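Side-chain contacts in cephalosporin acylase (Bacillus halodurans, PDB 2NLZ), which probably acts as an amide-bond-cleaving acylase of the gamma-glutamyltranspeptidase family in the Ntn-hydrolase clan, perhaps removing acyl side chains from cephalosporins: residues G398-L403 / Y418-P423; Q272-L277 / K313-P318; V117-A122 / A245-E250. The protein carries 1 engineered substitution. All blocks are in the same frame, centred on the assembly; numbering follows the deposited sequence.

How the contacts relate
Contact 3 comes first along the chain. It closes a largely helical loop of 122 residues and ties the lead-in to helix 122-133 to the link before strand 250-259. Contact 2 follows and closes 35 residues, joining the start of helix 274-283 to the end of helix 294-314. Contact 1 is last and closes a short loop of 14 residues ahead of strand 424-428. The three loops are in series, with no nesting or crossing. Contacts 1 and 2 touch through Tyr-418 and Val-315, their centres about 10 Å apart. Contact 1 also meets contact 3, where Gly-398 packs on Thr-118. Contacts 2 and 3 do not touch.

Contact 1 (G398-L403 / Y418-P423); sequences GHNFSL and YHTIIP
Asn-400 and Tyr-418 carry most of this contact, which is van der Waals packing against a backbone carbonyl. CB of Asn-400 points at the other segment and lies 3.5 Å from Tyr-418 O. CG of Asn-400 follows, 3.6 Å from the same Tyr-418 O. The carbonyl oxygen therefore sits alongside the root of the asparagine side chain. No hydrogen bond crosses between the segments. The end of the Asn-400 side chain lies loosely beside the edge of the Tyr-418 ring and near the methyl CG2 of Thr-420. CG of Tyr-418 is anti to its own N (chi1 -180°), which carries the ring to helix 294-314, where it packs against Phe-308 and Met-312.

Both segments belong to the long connection between strands 392-393 and 424-428 of the gamma-glutamyltranspeptidase fold. The 14 residues between them hold no helix or strand. The contact brings the two ends of this irregular loop together, in the buried approach to strand 424-428.

Backbone bonding shapes the first segment. Residues 398-400 end a 3-10 segment, and Phe-401 N donates to Gly-398 O at 3.2 Å. Asn-400 closes this turn, with its CB directed at the other segment.

Polar bonds to the rest of the chain hold the second segment. Tyr-418 N pairs with Asn-409 OD1, and Thr-420 OG1 with Arg-397 NH1. An aromatic contact lies behind this segment, where the His-419 ring meets Phe-73 edge-to-face.

Contact 2 (Q272-L277 / K313-P318); sequences QGLVAL and KYVTEP
Leu-274 and Val-315 meet through apolar carbons in a buried contact. CG2 of Val-315 lies 3.9 Å from Leu-274 CG. The same methyl, Val-315 CG2, is 4.0 Å from Leu-274 CB, so it rests mainly on CB and CG of the leucine. The two side chains slant across each other. The other valine methyl, CG1, is anti to the backbone N (chi1 171°) and faces the main chain of Gln-272. There Val-315 CG1 comes within 4.5 Å of Gln-272 CA.

The backbone positions both partners. Val-275 N bonds to Gln-272 O at 3.0 Å, and Leu-277 N bonds to Gly-273 O at 3.3 Å. These bonds hold the chain around Leu-274. On the other side, Val-315 is the first residue to leave helical geometry after helix 294-314. Beyond it, Thr-316 OG1 bonds to Asn-409 OD1, and Glu-317 OE2 forms a salt bridge with Arg-416.

The contact joins the beginning of helix 274-283 to the end of helix 294-314. Val-275 packs on Met-304 and Phe-308 of helix 294-314 and on Pro-445 of helix 444-457, while Leu-277 lies on strand 262-266.

Contact 3 (V117-A122 / A245-E250); sequences VTVPGA and ACYRPE
Tyr-247 sits on the link from helix 241-245 to strand 250-259 of the gamma-glutamyltranspeptidase fold, and it packs on Val-119 and Gly-121 in the lead-in to helix 122-133. The contact is buried and ties two irregular connections together. CG of Tyr-247 is anti to the backbone N (chi1 165°), which extends the ring along the other segment as far as Gly-121. There the phenol OH donates a weak hydrogen bond to Gly-121 O, at 2.7 Å. The ring also leans on the glycine main chain, with Tyr-247 CE2 3.6 Å from Gly-121 CA. This approach is oblique to the ring. Nearer the root of the tyrosine, CG2 of Val-119 lies 4.3 Å from Tyr-247 CB.

With an alanine in place of Tyr-247, Gly-121 O would probably lose its phenol partner and a gap would open beside Val-119 CG2. Tyr-220 borders the same site: its ring meets that of Tyr-247, with planes at about 35°, and its OH bonds to Pro-120 O. Val-119 also touches Asp-243 and Leu-244 of helix 241-245. The chain then runs on alongside the tyrosine, setting Pro-249 N 3.6 Å above one face of the Tyr-247 ring, displaced from the ring centre.

Contact 1 (G398-L403 / Y418-P423)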
loop_
_atom_site.group_PDB
_atom_site.type_symbol
_atom_site.label_atom_id
_atom_site.label_comp_id
_atom_site.label_asym_id
_atom_site.label_seq_id
_atom_site.Cartn_x
_atom_site.Cartn_y
_atom_site.Cartn_z
ATOM N N GLY D 398 -32.302 -12.920 -25.354
ATOM C CA GLY D 398 -33.624 -12.305 -25.461
ATOM C C GLY D 398 -34.134 -11.637 -24.195
ATOM O O GLY D 398 -35.095 -10.865 -24.238
ATOM N N HIS D 399 -33.483 -11.926 -23.069
ATOM C CA HIS D 399 -33.782 -11.277 -21.793
ATOM C C HIS D 399 -33.554 -9.754 -21.837
ATOM O O HIS D 399 -34.130 -9.017 -21.033
ATOM C CB HIS D 399 -32.958 -11.922 -20.681
ATOM C CG HIS D 399 -33.215 -11.355 -19.319
ATOM N ND1 HIS D 399 -34.250 -11.787 -18.519
ATOM C CD2 HIS D 399 -32.562 -10.403 -18.611
ATOM C CE1 HIS D 399 -34.224 -11.125 -17.376
ATOM N NE2 HIS D 399 -33.211 -10.279 -17.409
ATOM N N ASN D 400 -32.737 -9.298 -22.789
ATOM C CA ASN D 400 -32.439 -7.873 -22.983
ATOM C C ASN D 400 -33.588 -7.061 -23.588
ATOM O O ASN D 400 -33.608 -5.829 -23.487
ATOM C CB ASN D 400 -31.183 -7.698 -23.850
ATOM C CG ASN D 400 -29.903 -7.620 -23.036
ATOM O OD1 ASN D 400 -29.792 -6.824 -22.100
ATOM N ND2 ASN D 400 -28.921 -8.440 -23.400
ATOM N N PHE D 401 -34.529 -7.752 -24.229
ATOM C CA PHE D 401 -35.675 -7.108 -24.863
ATOM C C PHE D 401 -36.583 -6.456 -23.830
ATOM O O PHE D 401 -36.773 -6.986 -22.737
ATOM C CB PHE D 401 -36.501 -8.132 -25.648
ATOM C CG PHE D 401 -35.969 -8.445 -27.029
ATOM C CD1 PHE D 401 -35.963 -7.479 -28.028
ATOM C CD2 PHE D 401 -35.526 -9.729 -27.341
ATOM C CE1 PHE D 401 -35.499 -7.771 -29.299
ATOM C CE2 PHE D 401 -35.062 -10.034 -28.612
ATOM C CZ PHE D 401 -35.044 -9.051 -29.593
ATOM N N SER D 402 -37.150 -5.311 -24.193
ATOM C CA SER D 402 -38.120 -4.628 -23.346
ATOM C C SER D 402 -39.521 -5.100 -23.696
ATOM O O SER D 402 -39.809 -5.415 -24.850
ATOM C CB SER D 402 -38.017 -3.111 -23.537
ATOM O OG SER D 402 -38.835 -2.407 -22.614
ATOM N N LEU D 403 -40.391 -5.156 -22.695
ATOM C CA LEU D 403 -41.788 -5.505 -22.928
ATOM C C LEU D 403 -42.705 -4.280 -22.849
ATOM O O LEU D 403 -43.933 -4.400 -22.834
ATOM C CB LEU D 403 -42.230 -6.610 -21.975
ATOM C CG LEU D 403 -41.547 -7.952 -22.247
ATOM C CD1 LEU D 403 -41.948 -9.003 -21.224
ATOM C CD2 LEU D 403 -41.855 -8.441 -23.653
ATOM N N TYR D 418 -30.723 -5.028 -28.279
ATOM C CA TYR D 418 -29.633 -4.344 -27.604
ATOM C C TYR D 418 -28.692 -5.403 -27.051
ATOM O O TYR D 418 -29.100 -6.255 -26.253
ATOM C CB TYR D 418 -30.212 -3.495 -26.466
ATOM C CG TYR D 418 -29.219 -2.702 -25.644
ATOM C CD1 TYR D 418 -28.582 -3.267 -24.548
ATOM C CD2 TYR D 418 -28.947 -1.369 -25.941
ATOM C CE1 TYR D 418 -27.676 -2.541 -23.790
ATOM C CE2 TYR D 418 -28.046 -0.630 -25.187
ATOM C CZ TYR D 418 -27.414 -1.222 -24.112
ATOM O OH TYR D 418 -26.525 -0.496 -23.358
ATOM N N HIS D 419 -27.436 -5.346 -27.488
ATOM C CA HIS D 419 -26.448 -6.379 -27.175
ATOM C C HIS D 419 -25.302 -5.790 -26.367
ATOM O O HIS D 419 -24.788 -4.735 -26.713
ATOM C CB HIS D 419 -25.911 -6.994 -28.469
ATOM C CG HIS D 419 -25.775 -8.481 -28.416
ATOM N ND1 HIS D 419 -24.722 -9.109 -27.788
ATOM C CD2 HIS D 419 -26.556 -9.465 -28.915
ATOM C CE1 HIS D 419 -24.860 -10.417 -27.904
ATOM N NE2 HIS D 419 -25.967 -10.661 -28.582
ATOM N N THR D 420 -24.906 -6.479 -25.299
ATOM C CA THR D 420 -23.889 -5.957 -24.371
ATOM C C THR D 420 -22.446 -6.226 -24.788
ATOM O O THR D 420 -21.541 -5.457 -24.463
ATOM C CB THR D 420 -24.080 -6.514 -22.951
ATOM O OG1 THR D 420 -24.087 -7.952 -22.993
ATOM C CG2 THR D 420 -25.376 -5.982 -22.350
ATOM N N ILE D 421 -22.255 -7.349 -25.469
ATOM C CA ILE D 421 -21.001 -7.753 -26.057
ATOM C C ILE D 421 -20.477 -6.716 -27.047
ATOM O O ILE D 421 -21.127 -6.417 -28.056
ATOM C CB ILE D 421 -21.240 -9.032 -26.824
ATOM C CG1 ILE D 421 -21.233 -10.233 -25.909
ATOM C CG2 ILE D 421 -20.187 -9.273 -27.877
ATOM C CD1 ILE D 421 -21.414 -11.467 -26.756
ATOM N N ILE D 422 -19.302 -6.167 -26.769
ATOM C CA ILE D 422 -18.706 -5.165 -27.652
ATOM C C ILE D 422 -17.185 -5.312 -27.840
ATOM O O ILE D 422 -16.404 -5.118 -26.909
ATOM C CB ILE D 422 -19.085 -3.694 -27.230
ATOM C CG1 ILE D 422 -18.586 -3.343 -25.816
ATOM C CG2 ILE D 422 -20.605 -3.458 -27.347
ATOM C CD1 ILE D 422 -18.632 -1.850 -25.494
ATOM N N PRO D 423 -16.764 -5.668 -29.060
ATOM C CA PRO D 423 -15.344 -5.729 -29.354
ATOM C C PRO D 423 -14.873 -4.372 -29.857
ATOM O O PRO D 423 -15.555 -3.722 -30.661
ATOM C CB PRO D 423 -15.271 -6.754 -30.480
ATOM C CG PRO D 423 -16.599 -6.639 -31.199
ATOM C CD PRO D 423 -17.594 -6.020 -30.227
#

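Contact 2 (Q272-L277 / K313-P318)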
loop_
_atom_site.group_PDB
_atom_site.type_symbol
_atom_site.label_atom_id
_atom_site.label_comp_id
_atom_site.label_asym_id
_atom_site.label_seq_id
_atom_site.Cartn_x
_atom_site.Cartn_y
_atom_site.Cartn_z
ATOM N N GLN D 272 -23.901 -2.330 -28.259
ATOM C CA GLN D 272 -23.957 -1.148 -27.383
ATOM C C GLN D 272 -22.674 -0.307 -27.352
ATOM O O GLN D 272 -22.545 0.605 -26.523
ATOM C CB GLN D 272 -24.377 -1.537 -25.950
ATOM C CG GLN D 272 -23.301 -2.256 -25.121
ATOM C CD GLN D 272 -23.601 -2.272 -23.635
ATOM O OE1 GLN D 272 -23.312 -3.246 -22.952
ATOM N NE2 GLN D 272 -24.159 -1.186 -23.125
ATOM N N GLY D 273 -21.744 -0.597 -28.262
ATOM C CA GLY D 273 -20.467 0.114 -28.332
ATOM C C GLY D 273 -20.618 1.613 -28.494
ATOM O O GLY D 273 -19.765 2.390 -28.067
ATOM N N LEU D 274 -21.722 2.004 -29.123
ATOM C CA LEU D 274 -22.164 3.385 -29.234
ATOM C C LEU D 274 -21.930 4.192 -27.948
ATOM O O LEU D 274 -21.481 5.336 -28.005
ATOM C CB LEU D 274 -23.659 3.371 -29.568
ATOM C CG LEU D 274 -24.341 4.581 -30.186
ATOM C CD1 LEU D 274 -24.560 5.687 -29.168
ATOM C CD2 LEU D 274 -23.502 5.049 -31.330
ATOM N N VAL D 275 -22.245 3.579 -26.804
ATOM C CA VAL D 275 -22.168 4.230 -25.496
ATOM C C VAL D 275 -20.759 4.701 -25.195
ATOM O O VAL D 275 -20.555 5.853 -24.826
ATOM C CB VAL D 275 -22.672 3.307 -24.366
ATOM C CG1 VAL D 275 -22.476 3.960 -23.010
ATOM C CG2 VAL D 275 -24.140 2.971 -24.579
ATOM N N ALA D 276 -19.791 3.812 -25.376
ATOM C CA ALA D 276 -18.382 4.166 -25.212
ATOM C C ALA D 276 -18.031 5.372 -26.060
ATOM O O ALA D 276 -17.485 6.349 -25.560
ATOM C CB ALA D 276 -17.492 2.989 -25.586
ATOM N N LEU D 277 -18.382 5.288 -27.342
ATOM C CA LEU D 277 -18.152 6.344 -28.331
ATOM C C LEU D 277 -18.739 7.715 -27.953
ATOM O O LEU D 277 -18.039 8.733 -27.975
ATOM C CB LEU D 277 -18.687 5.883 -29.687
ATOM C CG LEU D 277 -17.682 5.348 -30.709
ATOM C CD1 LEU D 277 -16.494 4.710 -30.067
ATOM C CD2 LEU D 277 -18.342 4.368 -31.640
ATOM N N LYS D 313 -31.743 4.011 -24.023
ATOM C CA LYS D 313 -32.993 4.528 -24.557
ATOM C C LYS D 313 -33.114 4.213 -26.050
ATOM O O LYS D 313 -34.160 3.748 -26.511
ATOM C CB LYS D 313 -33.087 6.045 -24.305
ATOM C CG LYS D 313 -34.312 6.749 -24.900
ATOM C CD LYS D 313 -35.560 6.624 -24.020
ATOM C CE LYS D 313 -36.800 7.253 -24.680
ATOM N NZ LYS D 313 -36.653 8.728 -24.939
ATOM N N TYR D 314 -32.037 4.441 -26.797
ATOM C CA TYR D 314 -32.128 4.474 -28.251
ATOM C C TYR D 314 -31.568 3.266 -29.012
ATOM O O TYR D 314 -32.059 2.954 -30.098
ATOM C CB TYR D 314 -31.508 5.772 -28.794
ATOM C CG TYR D 314 -32.127 7.032 -28.231
ATOM C CD1 TYR D 314 -33.450 7.383 -28.525
ATOM C CD2 TYR D 314 -31.393 7.882 -27.412
ATOM C CE1 TYR D 314 -34.025 8.548 -28.006
ATOM C CE2 TYR D 314 -31.955 9.045 -26.887
ATOM C CZ TYR D 314 -33.268 9.370 -27.184
ATOM O OH TYR D 314 -33.805 10.520 -26.656
ATOM N N VAL D 315 -30.551 2.601 -28.459
ATOM C CA VAL D 315 -29.844 1.538 -29.193
ATOM C C VAL D 315 -30.595 0.210 -29.220
ATOM O O VAL D 315 -30.922 -0.366 -28.180
ATOM C CB VAL D 315 -28.382 1.343 -28.714
ATOM C CG1 VAL D 315 -27.760 0.100 -29.334
ATOM C CG2 VAL D 315 -27.541 2.569 -29.058
ATOM N N THR D 316 -30.874 -0.235 -30.442
ATOM C CA THR D 316 -31.523 -1.505 -30.736
ATOM C C THR D 316 -31.288 -1.835 -32.219
ATOM O O THR D 316 -30.497 -1.155 -32.885
ATOM C CB THR D 316 -33.032 -1.437 -30.447
ATOM O OG1 THR D 316 -33.632 -2.697 -30.765
ATOM C CG2 THR D 316 -33.693 -0.336 -31.268
ATOM N N GLU D 317 -31.956 -2.869 -32.728
ATOM C CA GLU D 317 -31.990 -3.149 -34.174
ATOM C C GLU D 317 -32.157 -1.847 -34.985
ATOM O O GLU D 317 -33.155 -1.140 -34.808
ATOM C CB GLU D 317 -33.137 -4.120 -34.498
ATOM C CG GLU D 317 -33.403 -4.344 -35.984
ATOM C CD GLU D 317 -32.454 -5.349 -36.597
ATOM O OE1 GLU D 317 -31.703 -4.969 -37.522
ATOM O OE2 GLU D 317 -32.450 -6.516 -36.147
ATOM N N PRO D 318 -31.180 -1.530 -35.867
ATOM C CA PRO D 318 -31.086 -0.254 -36.602
ATOM C C PRO D 318 -32.408 0.266 -37.169
ATOM O O PRO D 318 -32.670 1.467 -37.101
ATOM C CB PRO D 318 -30.120 -0.584 -37.737
ATOM C CG PRO D 318 -29.210 -1.590 -37.140
ATOM C CD PRO D 318 -30.061 -2.427 -36.210
#

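Contact 3 (V117-A122 / A245-E250)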
loop_
_atom_site.group_PDB
_atom_site.type_symbol
_atom_site.label_atom_id
_atom_site.label_comp_id
_atom_site.label_asym_id
_atom_site.label_seq_id
_atom_site.Cartn_x
_atom_site.Cartn_y
_atom_site.Cartn_z
ATOM N N VAL D 117 -34.434 -17.437 -25.224
ATOM C CA VAL D 117 -33.468 -17.912 -26.214
ATOM C C VAL D 117 -33.690 -17.281 -27.595
ATOM O O VAL D 117 -34.764 -17.416 -28.177
ATOM C CB VAL D 117 -33.527 -19.444 -26.351
ATOM C CG1 VAL D 117 -32.484 -19.929 -27.348
ATOM C CG2 VAL D 117 -33.335 -20.114 -24.990
ATOM N N THR D 118 -32.670 -16.589 -28.099
ATOM C CA THR D 118 -32.641 -16.112 -29.486
ATOM C C THR D 118 -31.706 -17.009 -30.297
ATOM O O THR D 118 -30.959 -17.790 -29.706
ATOM C CB THR D 118 -32.168 -14.645 -29.568
ATOM O OG1 THR D 118 -30.816 -14.526 -29.094
ATOM C CG2 THR D 118 -33.074 -13.773 -28.744
ATOM N N VAL D 119 -31.722 -16.907 -31.628
ATOM C CA VAL D 119 -30.859 -17.792 -32.427
ATOM C C VAL D 119 -29.382 -17.540 -32.130
ATOM O O VAL D 119 -28.923 -16.396 -32.166
ATOM C CB VAL D 119 -31.165 -17.817 -33.980
ATOM C CG1 VAL D 119 -32.578 -18.278 -34.235
ATOM C CG2 VAL D 119 -30.943 -16.481 -34.647
ATOM N N PRO D 120 -28.657 -18.609 -31.752
ATOM C CA PRO D 120 -27.223 -18.543 -31.526
ATOM C C PRO D 120 -26.490 -18.195 -32.810
ATOM O O PRO D 120 -26.485 -18.990 -33.742
ATOM C CB PRO D 120 -26.869 -19.974 -31.107
ATOM C CG PRO D 120 -28.126 -20.562 -30.630
ATOM C CD PRO D 120 -29.188 -19.955 -31.480
ATOM N N GLY D 121 -25.874 -17.018 -32.852
ATOM C CA GLY D 121 -25.164 -16.565 -34.047
ATOM C C GLY D 121 -23.683 -16.914 -34.194
ATOM O O GLY D 121 -23.106 -16.766 -35.281
ATOM N N ALA D 122 -23.068 -17.378 -33.108
ATOM C CA ALA D 122 -21.619 -17.602 -33.067
ATOM C C ALA D 122 -21.081 -18.666 -34.027
ATOM O O ALA D 122 -20.099 -18.401 -34.723
ATOM C CB ALA D 122 -21.127 -17.857 -31.628
ATOM N N ALA D 245 -32.536 -21.552 -39.868
ATOM C CA ALA D 245 -32.284 -21.709 -41.305
ATOM C C ALA D 245 -31.951 -20.417 -42.046
ATOM O O ALA D 245 -31.066 -20.407 -42.903
ATOM C CB ALA D 245 -33.455 -22.406 -41.980
ATOM N N CYS D 246 -32.647 -19.329 -41.729
ATOM C CA CYS D 246 -32.342 -18.071 -42.403
ATOM C C CYS D 246 -31.541 -17.083 -41.560
ATOM O O CYS D 246 -31.571 -15.875 -41.808
ATOM C CB CYS D 246 -33.577 -17.429 -43.070
ATOM S SG CYS D 246 -35.040 -17.223 -42.055
ATOM N N TYR D 247 -30.804 -17.594 -40.580
ATOM C CA TYR D 247 -29.797 -16.767 -39.949
ATOM C C TYR D 247 -28.561 -16.673 -40.839
ATOM O O TYR D 247 -28.034 -17.684 -41.303
ATOM C CB TYR D 247 -29.395 -17.290 -38.564
ATOM C CG TYR D 247 -28.101 -16.663 -38.062
ATOM C CD1 TYR D 247 -28.058 -15.337 -37.630
ATOM C CD2 TYR D 247 -26.914 -17.382 -38.063
ATOM C CE1 TYR D 247 -26.868 -14.766 -37.196
ATOM C CE2 TYR D 247 -25.729 -16.820 -37.629
ATOM C CZ TYR D 247 -25.711 -15.518 -37.202
ATOM O OH TYR D 247 -24.525 -14.977 -36.778
ATOM N N ARG D 248 -28.098 -15.492 -41.173
ATOM C CA ARG D 248 -26.696 -15.358 -41.488
ATOM C C ARG D 248 -26.008 -14.257 -40.739
ATOM O O ARG D 248 -26.596 -13.258 -40.380
ATOM C CB ARG D 248 -26.407 -15.267 -42.991
ATOM C CG ARG D 248 -27.587 -15.355 -43.921
ATOM C CD ARG D 248 -27.569 -16.511 -44.934
ATOM N NE ARG D 248 -26.422 -17.391 -44.816
ATOM C CZ ARG D 248 -26.313 -18.587 -45.386
ATOM N NH1 ARG D 248 -27.289 -19.078 -46.131
ATOM N NH2 ARG D 248 -25.215 -19.300 -45.211
ATOM N N PRO D 249 -24.746 -14.465 -40.468
ATOM C CA PRO D 249 -23.928 -13.399 -39.905
ATOM C C PRO D 249 -23.890 -12.238 -40.889
ATOM O O PRO D 249 -23.847 -12.456 -42.103
ATOM C CB PRO D 249 -22.541 -14.041 -39.741
ATOM C CG PRO D 249 -22.593 -15.329 -40.432
ATOM C CD PRO D 249 -24.013 -15.732 -40.612
ATOM N N GLU D 250 -23.953 -11.018 -40.369
ATOM C CA GLU D 250 -24.037 -9.833 -41.210
ATOM C C GLU D 250 -22.757 -9.023 -41.098
ATOM O O GLU D 250 -22.370 -8.610 -40.003
ATOM C CB GLU D 250 -25.265 -8.990 -40.824
ATOM C CG GLU D 250 -25.342 -7.598 -41.461
ATOM C CD GLU D 250 -26.642 -6.873 -41.138
ATOM O OE1 GLU D 250 -27.703 -7.530 -41.150
ATOM O OE2 GLU D 250 -26.610 -5.652 -40.877
#